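Local coordinates for stage II sporulation protein E (SpoIIE) (Moorella thermoacetica, PDB 3ZT9), which probably acts as a manganese-dependent PP2C-type protein phosphatase in a stressosome system adapted to control secondary messenger signalling, at residues I147-I152 against D186-V191; I8-R13 against D21-K26; V83-R88 against G102-K107; E16-D21 against E45-A50. All blocks are in the same frame, centred on the assembly; numbering follows the deposited sequence.

Interaction 1: residues I147-I152 against D186-V191; sequences IHSDGI and DVAVIV. With MN (manganese (II) ion), chain C.
I147 and I190 face each other as an antiparallel hydrogen-bonded pair: I147 N donates to I190 O at 3.0 Å and I190 N returns the bond to I147 O at 2.9 Å. H148 and V189 follow as a non-hydrogen-bonded pair. S149 N then reaches A188 O at 3.1 Å. Its hydroxyl prolongs the pairing weakly, A188 N lying 3.2 Å from S149 OG, while the stronger partner of OG is D21. The H148 ring is held partly within its own segment: CG sits between the backbone N and carbonyl carbon (chi1 61°), and ND1 gives a nearly straight bond (168°) to S149 O, 3.0 Å away; I152 CG2 lies over one face toward the rim, and H105 also meets the ring. I152 N approaches that oxygen from the opposite carbonyl face, so two donors grip it. I152 crosses V187 and V189 at about a right angle, its CD1 pressed tightly against V189 CG2 at 3.3 Å. V187 directs CG1 to I152 and CG2 to G151 O, 3.7 Å off; an alanine here would probably open a gap beside G151 and leave I152 without its second valine. Beyond the strand, D150 OD1 binds manganese at 2.1 Å, with three waters, D38 and D185 completing the site of this PP2C-type fold. Strand 187-192 lies between strands 144-148 and 6-11. I147, A188 and I190 pack on V36 of strand 31-39 in the other sheet, whereas I152 meets I176 and Y180 of helix 169-180.

Interaction 2: residues I8-R13 against D21-K26; sequences IYTRAR and DACLVK
I8 and T10 meet C23 and V25 through methyl, methylene and sulfur groups, with no flat group of either segment inserted between them. The CB of Y9 leaves its strand away from 21-26; even that atom is 7.0 Å from C23 SG, and the ring lies farther off, so neither face takes part. The R11 guanidinium is likewise turned off, NH2 forming weak bonds to the carbonyls of G181 and R182. The CB of D21 points toward 8-13, but its carboxylate makes no contact there; OD2 bonds to S149.

The contact is therefore apolar and has no hydrogen bond across it. I8 does most of the reaching. Its CG1 lies anti to the carbonyl carbon (chi1 -66°), and an extended second torsion carries CD1 to V25 CG2, a tight 3.5 Å. The two side chains slide past each other in opposite directions, with V25 CG2 also 3.9 Å from I8 CG1. The other branch, I8 CG2, rests 3.7 Å from C23 CB. C23 SG fits beside two methyls, 3.7 Å from T10 CG2 and 3.8 Å from I8 CG2. In T10 the hydroxyl takes the crowded position between N and carbonyl carbon (chi1 64°), which leaves CG2 to face the sulfur.

The strand axes approach to 7.8 Å and run nearly antiparallel, at 167°. That spacing, without backbone pairing, is the evidence for face-to-face packing of two sheets. Strands 6-11 and 21-28 are the outermost strands of their sheets, so the contact closes one margin of the sandwich. Strand 6-11 pairs with 187-192 and 21-28 with 31-39, while A22 and L24 turn to helix 43-60.

Interaction 3: residues V83-R88 against G102-K107; sequences VAALCR and GNIHVK
V83, A85 and I104 join the two sheets of the PP2C-type beta-sandwich: strand 82-90 belongs to one, and 102-104 leads into strand 105-110 of the other. The chain directions are 31° apart, and no hydrogen bond links the segments, as expected of packing between sheets.

Apolar contacts centre on I104, which enters with three different atoms. Its CG2 presses on A85 CB at a tight 3.4 Å. CG1, anti to the carbonyl carbon (chi1 -59°), lies 3.7 Å from A84 CA, and CD1 is 3.8 Å from V83 CG2. An alanine at I104 would keep the CB contact with A85 but would probably open a gap beside V83 CG2 and A84 CA. V106 continues the row, CG2 lying 3.9 Å from A85 CB.

At the metal-binding end a polar side chain joins the packing: N103 OD1 lies against V83 CG2, 3.5 Å away, while its ND2 hydrogen-bonds D150 OD2, making N103 a second-shell partner of a manganese ligand.

Side-chain-to-backbone packing completes the contact at G102, where phi is 98°. V83 CG1 lies 3.6 Å from G102 CA; a CB built on that glycine would fall 2.1 Å from V83 CG1.

Interaction 4: residues E16-D21 against E45-A50; sequences EIACGD and EAARAA
G20, with phi/psi of -78°/0°, turns its carbonyl to the helix, so that G20 O meets A50 CB at 3.3 Å. One residue earlier C19 O lies 3.2 Å from A47 CB. The turn is braced within 16-21: C19 SG stands anti to its own backbone N (chi1 179°), where it accepts a bond from D21 N at 3.5 Å.

Close approach depends on small residues on both sides. The CA atoms of G20 and A47 are 3.7 Å apart, and G20 CA lies 3.6 Å from A47 N. A CB on G20 would lie 3.0 Å from A46 CB, too near for two methyl groups. A18 CB adds a lighter contact, 4.2 Å from A47 CB.

Around the turn, G20 N is held by D186 OD1, and G20 pairs by a backbone bond with the metal ligand G39.

Across the interface there is no hydrogen bond. G20 O and A46 O are both acceptors, 3.5 Å apart, and A46 O already receives A50 N within the helix. The chemistry is thus methyl groups against carbonyl oxygens and glycine backbone, which implies that the loop's fit on helix 43-60 rests on shape rather than polar pairing.

How the interactions relate
Along the chain, interactions 2 and 4 alternate their segments and share D21; interaction 3 follows, then interaction 1. Interactions 2 and 3 bridge the two sheets of the sandwich, their centres about 13 Å apart and not touching. Interaction 1 instead lies within one sheet, its strands 144-148 and 187-192 flanked by 105-110 of interaction 3 and 6-11 of interaction 2; its centre is about 7 Å from that of interaction 2 and 10 Å from that of interaction 3. Interaction 4 sits at the periphery, about 17 Å from interaction 3, centre to centre. Around the manganese ions, S149-D21, D186-G20 and D150-N103 bonds connect interaction 1 to all the others, tying the sandwich core to the metal-binding end.

Interaction 1: residues I147-I152 against D186-V191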
loop_
_atom_site.group_PDB
_atom_site.type_symbol
_atom_site.label_atom_id
_atom_site.label_comp_id
_atom_site.label_asym_id
_atom_site.label_seq_id
_atom_site.Cartn_x
_atom_site.Cartn_y
_atom_site.Cartn_z
ATOM N N ILE A 147 2.394 -2.843 -4.274
ATOM C CA ILE A 147 2.545 -1.800 -3.273
ATOM C C ILE A 147 3.516 -2.364 -2.233
ATOM O O ILE A 147 3.359 -3.497 -1.803
ATOM C CB ILE A 147 1.178 -1.403 -2.540
ATOM C CG1 ILE A 147 0.079 -1.039 -3.582
ATOM C CG2 ILE A 147 1.438 -0.220 -1.516
ATOM C CD1 ILE A 147 -1.320 -0.705 -3.012
ATOM N N HIS A 148 4.507 -1.592 -1.824
ATOM C CA HIS A 148 5.343 -2.070 -0.729
ATOM C C HIS A 148 5.897 -0.954 0.140
ATOM O O HIS A 148 6.125 0.156 -0.311
ATOM C CB HIS A 148 6.490 -2.983 -1.276
ATOM C CG HIS A 148 7.429 -2.313 -2.226
ATOM N ND1 HIS A 148 8.489 -1.533 -1.802
ATOM C CD2 HIS A 148 7.481 -2.312 -3.584
ATOM C CE1 HIS A 148 9.151 -1.085 -2.859
ATOM N NE2 HIS A 148 8.550 -1.530 -3.948
ATOM N N SER A 149 6.109 -1.259 1.420
ATOM C CA SER A 149 6.804 -0.291 2.283
ATOM C C SER A 149 8.272 -0.219 1.921
ATOM O O SER A 149 8.764 -0.996 1.088
ATOM C CB SER A 149 6.706 -0.734 3.740
ATOM O OG SER A 149 7.412 -1.943 3.961
ATOM N N ASP A 150 8.986 0.727 2.540
ATOM C CA ASP A 150 10.406 0.913 2.242
ATOM C C ASP A 150 11.262 -0.201 2.857
ATOM O O ASP A 150 12.490 -0.144 2.796
ATOM C CB ASP A 150 10.857 2.296 2.712
ATOM C CG ASP A 150 10.773 2.472 4.222
ATOM O OD1 ASP A 150 10.427 1.513 4.949
ATOM O OD2 ASP A 150 11.071 3.577 4.671
ATOM N N GLY A 151 10.621 -1.189 3.472
ATOM C CA GLY A 151 11.274 -2.469 3.755
ATOM C C GLY A 151 11.801 -3.144 2.489
ATOM O O GLY A 151 12.696 -4.000 2.554
ATOM N N ILE A 152 11.239 -2.779 1.340
ATOM C CA ILE A 152 11.805 -3.178 0.030
ATOM C C ILE A 152 12.211 -1.918 -0.743
ATOM O O ILE A 152 11.450 -0.978 -0.852
ATOM C CB ILE A 152 10.807 -4.008 -0.804
ATOM C CG1 ILE A 152 10.514 -5.339 -0.103
ATOM C CG2 ILE A 152 11.329 -4.277 -2.240
ATOM C CD1 ILE A 152 9.363 -6.094 -0.688
ATOM N N ASP A 186 10.756 -3.513 9.069
ATOM C CA ASP A 186 9.509 -4.209 8.740
ATOM C C ASP A 186 9.301 -4.245 7.242
ATOM O O ASP A 186 9.729 -3.333 6.545
ATOM C CB ASP A 186 8.352 -3.468 9.374
ATOM C CG ASP A 186 8.495 -3.379 10.886
ATOM O OD1 ASP A 186 8.522 -4.423 11.520
ATOM O OD2 ASP A 186 8.570 -2.280 11.416
ATOM N N VAL A 187 8.616 -5.273 6.751
ATOM C CA VAL A 187 8.369 -5.413 5.307
ATOM C C VAL A 187 6.878 -5.622 5.102
ATOM O O VAL A 187 6.235 -6.359 5.858
ATOM C CB VAL A 187 9.178 -6.581 4.719
ATOM C CG1 VAL A 187 8.712 -6.930 3.297
ATOM C CG2 VAL A 187 10.708 -6.257 4.756
ATOM N N ALA A 188 6.307 -4.991 4.075
ATOM C CA ALA A 188 4.923 -5.236 3.733
ATOM C C ALA A 188 4.799 -5.152 2.214
ATOM O O ALA A 188 5.341 -4.239 1.600
ATOM C CB ALA A 188 4.008 -4.178 4.376
ATOM N N VAL A 189 4.064 -6.078 1.617
ATOM C CA VAL A 189 3.914 -6.099 0.168
ATOM C C VAL A 189 2.530 -6.564 -0.183
ATOM O O VAL A 189 2.073 -7.553 0.392
ATOM C CB VAL A 189 4.849 -7.148 -0.493
ATOM C CG1 VAL A 189 4.829 -6.946 -2.043
ATOM C CG2 VAL A 189 6.255 -7.053 0.052
ATOM N N ILE A 190 1.905 -5.909 -1.177
ATOM C CA ILE A 190 0.651 -6.399 -1.772
ATOM C C ILE A 190 0.848 -6.530 -3.282
ATOM O O ILE A 190 1.463 -5.660 -3.889
ATOM C CB ILE A 190 -0.499 -5.383 -1.549
ATOM C CG1 ILE A 190 -0.797 -5.286 -0.046
ATOM C CG2 ILE A 190 -1.743 -5.826 -2.279
ATOM C CD1 ILE A 190 -1.883 -4.203 0.263
ATOM N N VAL A 191 0.378 -7.618 -3.891
ATOM C CA VAL A 191 0.289 -7.688 -5.351
ATOM C C VAL A 191 -1.160 -8.037 -5.669
ATOM O O VAL A 191 -1.694 -8.915 -5.024
ATOM C CB VAL A 191 1.198 -8.796 -5.900
ATOM C CG1 VAL A 191 0.861 -9.081 -7.372
ATOM C CG2 VAL A 191 2.715 -8.399 -5.716
HETATM MN MN MN C . 9.924 1.218 6.983
HETATM O O HOH W 1 10.874 3.176 7.502
HETATM O O HOH W 2 8.885 -0.717 6.955
HETATM O O HOH W 3 10.033 1.314 9.211
#

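Interaction 2: residues I8-R13 against D21-K26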
loop_
_atom_site.group_PDB
_atom_site.type_symbol
_atom_site.label_atom_id
_atom_site.label_comp_id
_atom_site.label_asym_id
_atom_site.label_seq_id
_atom_site.Cartn_x
_atom_site.Cartn_y
_atom_site.Cartn_z
ATOM N N ILE A 8 -0.933 -10.809 0.040
ATOM C CA ILE A 8 -0.368 -9.930 1.068
ATOM C C ILE A 8 0.764 -10.655 1.786
ATOM O O ILE A 8 0.615 -11.813 2.159
ATOM C CB ILE A 8 -1.426 -9.580 2.123
ATOM C CG1 ILE A 8 -2.532 -8.729 1.494
ATOM C CG2 ILE A 8 -0.788 -8.844 3.295
ATOM C CD1 ILE A 8 -3.650 -8.353 2.497
ATOM N N TYR A 9 1.854 -9.940 2.082
ATOM C CA TYR A 9 2.914 -10.484 2.933
ATOM C C TYR A 9 3.416 -9.405 3.857
ATOM O O TYR A 9 3.615 -8.264 3.427
ATOM C CB TYR A 9 4.089 -10.945 2.088
ATOM C CG TYR A 9 5.313 -11.384 2.877
ATOM C CD1 TYR A 9 5.420 -12.699 3.342
ATOM C CD2 TYR A 9 6.387 -10.509 3.104
ATOM C CE1 TYR A 9 6.550 -13.123 4.050
ATOM C CE2 TYR A 9 7.534 -10.947 3.814
ATOM C CZ TYR A 9 7.603 -12.251 4.259
ATOM O OH TYR A 9 8.735 -12.677 4.949
ATOM N N THR A 10 3.620 -9.740 5.120
ATOM C CA THR A 10 4.306 -8.785 6.026
ATOM C C THR A 10 5.309 -9.585 6.874
ATOM O O THR A 10 5.146 -10.816 7.069
ATOM C CB THR A 10 3.327 -8.049 7.023
ATOM O OG1 THR A 10 2.720 -8.984 7.919
ATOM C CG2 THR A 10 2.230 -7.270 6.274
ATOM N N ARG A 11 6.339 -8.895 7.345
ATOM C CA ARG A 11 7.350 -9.520 8.187
ATOM C C ARG A 11 7.915 -8.440 9.102
ATOM O O ARG A 11 8.346 -7.381 8.640
ATOM C CB ARG A 11 8.498 -10.123 7.351
ATOM C CG ARG A 11 9.466 -10.939 8.206
ATOM C CD ARG A 11 10.638 -11.496 7.399
ATOM N NE ARG A 11 11.443 -10.419 6.823
ATOM C CZ ARG A 11 12.243 -10.551 5.766
ATOM N NH1 ARG A 11 12.365 -11.725 5.160
ATOM N NH2 ARG A 11 12.928 -9.510 5.319
ATOM N N ALA A 12 7.933 -8.721 10.397
ATOM C CA ALA A 12 8.531 -7.765 11.333
ATOM C C ALA A 12 10.038 -7.663 11.140
ATOM O O ALA A 12 10.707 -8.646 10.840
ATOM C CB ALA A 12 8.244 -8.185 12.762
ATOM N N ARG A 13 10.572 -6.461 11.396
ATOM C CA ARG A 13 11.987 -6.265 11.614
ATOM C C ARG A 13 12.543 -7.358 12.526
ATOM O O ARG A 13 11.947 -7.695 13.553
ATOM C CB ARG A 13 12.237 -4.875 12.260
ATOM C CG ARG A 13 13.730 -4.636 12.637
ATOM C CD ARG A 13 13.894 -3.412 13.509
ATOM N NE ARG A 13 15.232 -3.348 14.082
ATOM C CZ ARG A 13 16.139 -2.432 13.767
ATOM N NH1 ARG A 13 15.856 -1.479 12.889
ATOM N NH2 ARG A 13 17.328 -2.461 14.345
ATOM N N ASP A 21 4.506 -2.387 10.054
ATOM C CA ASP A 21 3.769 -2.061 8.843
ATOM C C ASP A 21 2.382 -2.735 8.882
ATOM O O ASP A 21 2.162 -3.681 9.625
ATOM C CB ASP A 21 4.490 -2.581 7.570
ATOM C CG ASP A 21 5.844 -1.946 7.303
ATOM O OD1 ASP A 21 6.189 -0.908 7.896
ATOM O OD2 ASP A 21 6.550 -2.506 6.425
ATOM N N ALA A 22 1.449 -2.260 8.062
ATOM C CA ALA A 22 0.140 -2.880 7.966
ATOM C C ALA A 22 -0.386 -2.867 6.534
ATOM O O ALA A 22 -0.091 -1.952 5.782
ATOM C CB ALA A 22 -0.855 -2.169 8.884
ATOM N N CYS A 23 -1.200 -3.871 6.197
ATOM C CA CYS A 23 -1.845 -4.002 4.878
ATOM C C CYS A 23 -3.378 -4.060 5.003
ATOM O O CYS A 23 -3.913 -4.592 5.978
ATOM C CB CYS A 23 -1.361 -5.303 4.190
ATOM S SG CYS A 23 0.386 -5.227 3.782
ATOM N N LEU A 24 -4.072 -3.529 3.994
ATOM C CA LEU A 24 -5.529 -3.635 3.887
ATOM C C LEU A 24 -5.879 -4.006 2.451
ATOM O O LEU A 24 -5.332 -3.440 1.508
ATOM C CB LEU A 24 -6.183 -2.287 4.182
ATOM C CG LEU A 24 -7.701 -2.221 3.965
ATOM C CD1 LEU A 24 -8.422 -3.027 5.014
ATOM C CD2 LEU A 24 -8.164 -0.781 4.007
ATOM N N VAL A 25 -6.734 -4.998 2.299
ATOM C CA VAL A 25 -7.396 -5.288 1.029
ATOM C C VAL A 25 -8.867 -5.349 1.352
ATOM O O VAL A 25 -9.290 -6.160 2.169
ATOM C CB VAL A 25 -6.949 -6.639 0.405
ATOM C CG1 VAL A 25 -7.749 -6.928 -0.834
ATOM C CG2 VAL A 25 -5.422 -6.551 0.108
ATOM N N LYS A 26 -9.664 -4.518 0.705
ATOM C CA LYS A 26 -11.086 -4.493 1.005
ATOM C C LYS A 26 -11.885 -4.358 -0.280
ATOM O O LYS A 26 -11.582 -3.517 -1.110
ATOM C CB LYS A 26 -11.385 -3.355 1.996
ATOM C CG LYS A 26 -12.840 -3.328 2.537
ATOM C CD LYS A 26 -13.311 -4.715 2.988
ATOM C CE LYS A 26 -14.716 -4.745 3.653
ATOM N NZ LYS A 26 -15.917 -4.419 2.805
#

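Interaction 3: residues V83-R88 against G102-K107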
loop_
_atom_site.group_PDB
_atom_site.type_symbol
_atom_site.label_atom_id
_atom_site.label_comp_id
_atom_site.label_asym_id
_atom_site.label_seq_id
_atom_site.Cartn_x
_atom_site.Cartn_y
_atom_site.Cartn_z
ATOM N N VAL A 83 3.344 6.635 7.420
ATOM C CA VAL A 83 3.232 6.983 6.009
ATOM C C VAL A 83 2.308 5.913 5.421
ATOM O O VAL A 83 2.217 4.830 5.972
ATOM C CB VAL A 83 4.618 7.011 5.321
ATOM C CG1 VAL A 83 5.488 8.057 6.003
ATOM C CG2 VAL A 83 5.325 5.615 5.325
ATOM N N ALA A 84 1.609 6.202 4.334
ATOM C CA ALA A 84 0.617 5.232 3.809
ATOM C C ALA A 84 0.302 5.496 2.346
ATOM O O ALA A 84 0.406 6.620 1.866
ATOM C CB ALA A 84 -0.687 5.344 4.622
ATOM N N ALA A 85 -0.077 4.440 1.651
ATOM C CA ALA A 85 -0.498 4.530 0.256
ATOM C C ALA A 85 -1.856 3.870 0.182
ATOM O O ALA A 85 -2.091 2.890 0.880
ATOM C CB ALA A 85 0.477 3.765 -0.609
ATOM N N LEU A 86 -2.720 4.358 -0.706
ATOM C CA LEU A 86 -3.969 3.695 -0.986
ATOM C C LEU A 86 -4.208 3.761 -2.490
ATOM O O LEU A 86 -4.002 4.815 -3.131
ATOM C CB LEU A 86 -5.090 4.434 -0.264
ATOM C CG LEU A 86 -6.508 3.992 -0.610
ATOM C CD1 LEU A 86 -6.693 2.591 -0.164
ATOM C CD2 LEU A 86 -7.502 4.926 0.114
ATOM N N CYS A 87 -4.620 2.633 -3.038
ATOM C CA CYS A 87 -5.052 2.537 -4.442
ATOM C C CYS A 87 -6.506 2.149 -4.426
ATOM O O CYS A 87 -6.899 1.221 -3.720
ATOM C CB CYS A 87 -4.322 1.420 -5.200
ATOM S SG CYS A 87 -2.595 1.692 -5.556
ATOM N N ARG A 88 -7.307 2.820 -5.229
ATOM C CA ARG A 88 -8.730 2.497 -5.295
ATOM C C ARG A 88 -8.952 2.049 -6.729
ATOM O O ARG A 88 -8.735 2.822 -7.644
ATOM C CB ARG A 88 -9.597 3.724 -4.977
ATOM C CG ARG A 88 -11.129 3.506 -5.157
ATOM C CD ARG A 88 -11.889 4.844 -4.832
ATOM N NE ARG A 88 -13.347 4.701 -4.753
ATOM C CZ ARG A 88 -14.146 4.636 -5.808
ATOM N NH1 ARG A 88 -13.639 4.679 -7.037
ATOM N NH2 ARG A 88 -15.454 4.517 -5.642
ATOM N N GLY A 102 4.190 10.123 2.216
ATOM C CA GLY A 102 5.395 9.521 2.733
ATOM C C GLY A 102 6.030 8.621 1.686
ATOM O O GLY A 102 5.933 8.907 0.504
ATOM N N ASN A 103 6.709 7.562 2.104
ATOM C CA ASN A 103 7.541 6.826 1.142
ATOM C C ASN A 103 7.115 5.374 0.908
ATOM O O ASN A 103 7.929 4.522 0.680
ATOM C CB ASN A 103 9.001 6.862 1.542
ATOM C CG ASN A 103 9.272 6.054 2.788
ATOM O OD1 ASN A 103 8.345 5.731 3.536
ATOM N ND2 ASN A 103 10.541 5.719 3.018
ATOM N N ILE A 104 5.831 5.104 0.933
ATOM C CA ILE A 104 5.377 3.814 0.469
ATOM C C ILE A 104 5.537 3.802 -1.090
ATOM O O ILE A 104 5.404 4.840 -1.742
ATOM C CB ILE A 104 3.893 3.604 0.832
ATOM C CG1 ILE A 104 3.680 3.689 2.352
ATOM C CG2 ILE A 104 3.389 2.273 0.257
ATOM C CD1 ILE A 104 4.361 2.591 3.191
ATOM N N HIS A 105 5.839 2.658 -1.671
ATOM C CA HIS A 105 6.029 2.593 -3.122
ATOM C C HIS A 105 4.880 1.888 -3.801
ATOM O O HIS A 105 4.453 0.814 -3.355
ATOM C CB HIS A 105 7.346 1.873 -3.372
ATOM C CG HIS A 105 8.502 2.572 -2.740
ATOM N ND1 HIS A 105 8.886 3.845 -3.114
ATOM C CD2 HIS A 105 9.333 2.205 -1.739
ATOM C CE1 HIS A 105 9.908 4.225 -2.369
ATOM N NE2 HIS A 105 10.199 3.249 -1.526
ATOM N N VAL A 106 4.387 2.487 -4.888
ATOM C CA VAL A 106 3.333 1.853 -5.688
ATOM C C VAL A 106 3.797 1.733 -7.102
ATOM O O VAL A 106 4.390 2.668 -7.620
ATOM C CB VAL A 106 2.083 2.737 -5.681
ATOM C CG1 VAL A 106 0.984 2.148 -6.620
ATOM C CG2 VAL A 106 1.543 2.860 -4.229
ATOM N N LYS A 107 3.543 0.589 -7.745
ATOM C CA LYS A 107 3.820 0.500 -9.196
ATOM C C LYS A 107 2.623 -0.185 -9.822
ATOM O O LYS A 107 2.126 -1.176 -9.290
ATOM C CB LYS A 107 5.087 -0.294 -9.458
ATOM C CG LYS A 107 5.704 -0.024 -10.877
ATOM C CD LYS A 107 7.115 -0.549 -10.954
ATOM C CE LYS A 107 8.051 0.206 -10.032
ATOM N NZ LYS A 107 8.426 1.544 -10.550
#

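Interaction 4: residues E16-D21 against E45-A50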
loop_
_atom_site.group_PDB
_atom_site.type_symbol
_atom_site.label_atom_id
_atom_site.label_comp_id
_atom_site.label_asym_id
_atom_site.label_seq_id
_atom_site.Cartn_x
_atom_site.Cartn_y
_atom_site.Cartn_z
ATOM N N GLU A 16 11.975 -8.059 16.454
ATOM C CA GLU A 16 10.675 -7.550 16.953
ATOM C C GLU A 16 9.601 -8.655 16.991
ATOM O O GLU A 16 9.664 -9.633 16.239
ATOM C CB GLU A 16 10.164 -6.381 16.095
ATOM C CG GLU A 16 11.179 -5.281 15.838
ATOM C CD GLU A 16 11.618 -4.542 17.095
ATOM O OE1 GLU A 16 10.809 -4.406 18.044
ATOM O OE2 GLU A 16 12.784 -4.083 17.111
ATOM N N ILE A 17 8.629 -8.520 17.888
ATOM C CA ILE A 17 7.518 -9.458 17.919
ATOM C C ILE A 17 6.234 -8.897 17.311
ATOM O O ILE A 17 5.249 -9.619 17.227
ATOM C CB ILE A 17 7.205 -9.946 19.362
ATOM C CG1 ILE A 17 6.935 -8.755 20.287
ATOM C CG2 ILE A 17 8.337 -10.817 19.897
ATOM C CD1 ILE A 17 6.270 -9.170 21.591
ATOM N N ALA A 18 6.234 -7.626 16.901
ATOM C CA ALA A 18 5.097 -7.040 16.194
ATOM C C ALA A 18 5.622 -6.290 14.980
ATOM O O ALA A 18 6.668 -5.636 15.045
ATOM C CB ALA A 18 4.293 -6.072 17.078
ATOM N N CYS A 19 4.922 -6.449 13.876
ATOM C CA CYS A 19 5.297 -5.790 12.629
ATOM C C CYS A 19 4.786 -4.365 12.582
ATOM O O CYS A 19 3.596 -4.121 12.707
ATOM C CB CYS A 19 4.770 -6.586 11.422
ATOM S SG CYS A 19 5.125 -5.863 9.804
ATOM N N GLY A 20 5.694 -3.414 12.375
ATOM C CA GLY A 20 5.301 -2.012 12.332
ATOM C C GLY A 20 4.660 -1.517 11.054
ATOM O O GLY A 20 4.302 -0.353 10.967
ATOM N N ASP A 21 4.506 -2.387 10.054
ATOM C CA ASP A 21 3.769 -2.061 8.843
ATOM C C ASP A 21 2.382 -2.735 8.882
ATOM O O ASP A 21 2.162 -3.681 9.625
ATOM C CB ASP A 21 4.490 -2.581 7.570
ATOM C CG ASP A 21 5.844 -1.946 7.303
ATOM O OD1 ASP A 21 6.189 -0.908 7.896
ATOM O OD2 ASP A 21 6.550 -2.506 6.425
ATOM N N GLU A 45 4.784 0.199 18.988
ATOM C CA GLU A 45 4.272 1.567 18.812
ATOM C C GLU A 45 4.120 1.922 17.341
ATOM O O GLU A 45 3.175 2.601 16.973
ATOM C CB GLU A 45 5.167 2.591 19.539
ATOM C CG GLU A 45 5.181 2.320 21.038
ATOM C CD GLU A 45 6.489 2.676 21.679
ATOM O OE1 GLU A 45 7.448 1.893 21.515
ATOM O OE2 GLU A 45 6.556 3.727 22.344
ATOM N N ALA A 46 5.022 1.425 16.496
ATOM C CA ALA A 46 4.880 1.633 15.065
ATOM C C ALA A 46 3.696 0.833 14.548
ATOM O O ALA A 46 2.961 1.316 13.716
ATOM C CB ALA A 46 6.154 1.230 14.325
ATOM N N ALA A 47 3.534 -0.392 15.055
ATOM C CA ALA A 47 2.452 -1.247 14.616
ATOM C C ALA A 47 1.101 -0.594 14.967
ATOM O O ALA A 47 0.150 -0.608 14.173
ATOM C CB ALA A 47 2.577 -2.636 15.305
ATOM N N ARG A 48 1.005 -0.040 16.172
ATOM C CA ARG A 48 -0.225 0.642 16.597
ATOM C C ARG A 48 -0.587 1.726 15.587
ATOM O O ARG A 48 -1.746 1.875 15.180
ATOM C CB ARG A 48 -0.022 1.308 17.959
ATOM C CG ARG A 48 -1.061 2.415 18.295
ATOM C CD ARG A 48 -0.927 2.827 19.783
ATOM N NE ARG A 48 -1.637 4.083 20.114
ATOM C CZ ARG A 48 -2.968 4.208 20.182
ATOM N NH1 ARG A 48 -3.762 3.165 19.935
ATOM N NH2 ARG A 48 -3.517 5.392 20.474
ATOM N N ALA A 49 0.412 2.476 15.155
ATOM C CA ALA A 49 0.110 3.591 14.240
ATOM C C ALA A 49 -0.284 3.085 12.864
ATOM O O ALA A 49 -1.245 3.594 12.266
ATOM C CB ALA A 49 1.288 4.572 14.133
ATOM N N ALA A 50 0.431 2.085 12.361
ATOM C CA ALA A 50 0.135 1.550 11.019
ATOM C C ALA A 50 -1.273 0.962 11.022
ATOM O O ALA A 50 -2.026 1.156 10.075
ATOM C CB ALA A 50 1.140 0.512 10.595
#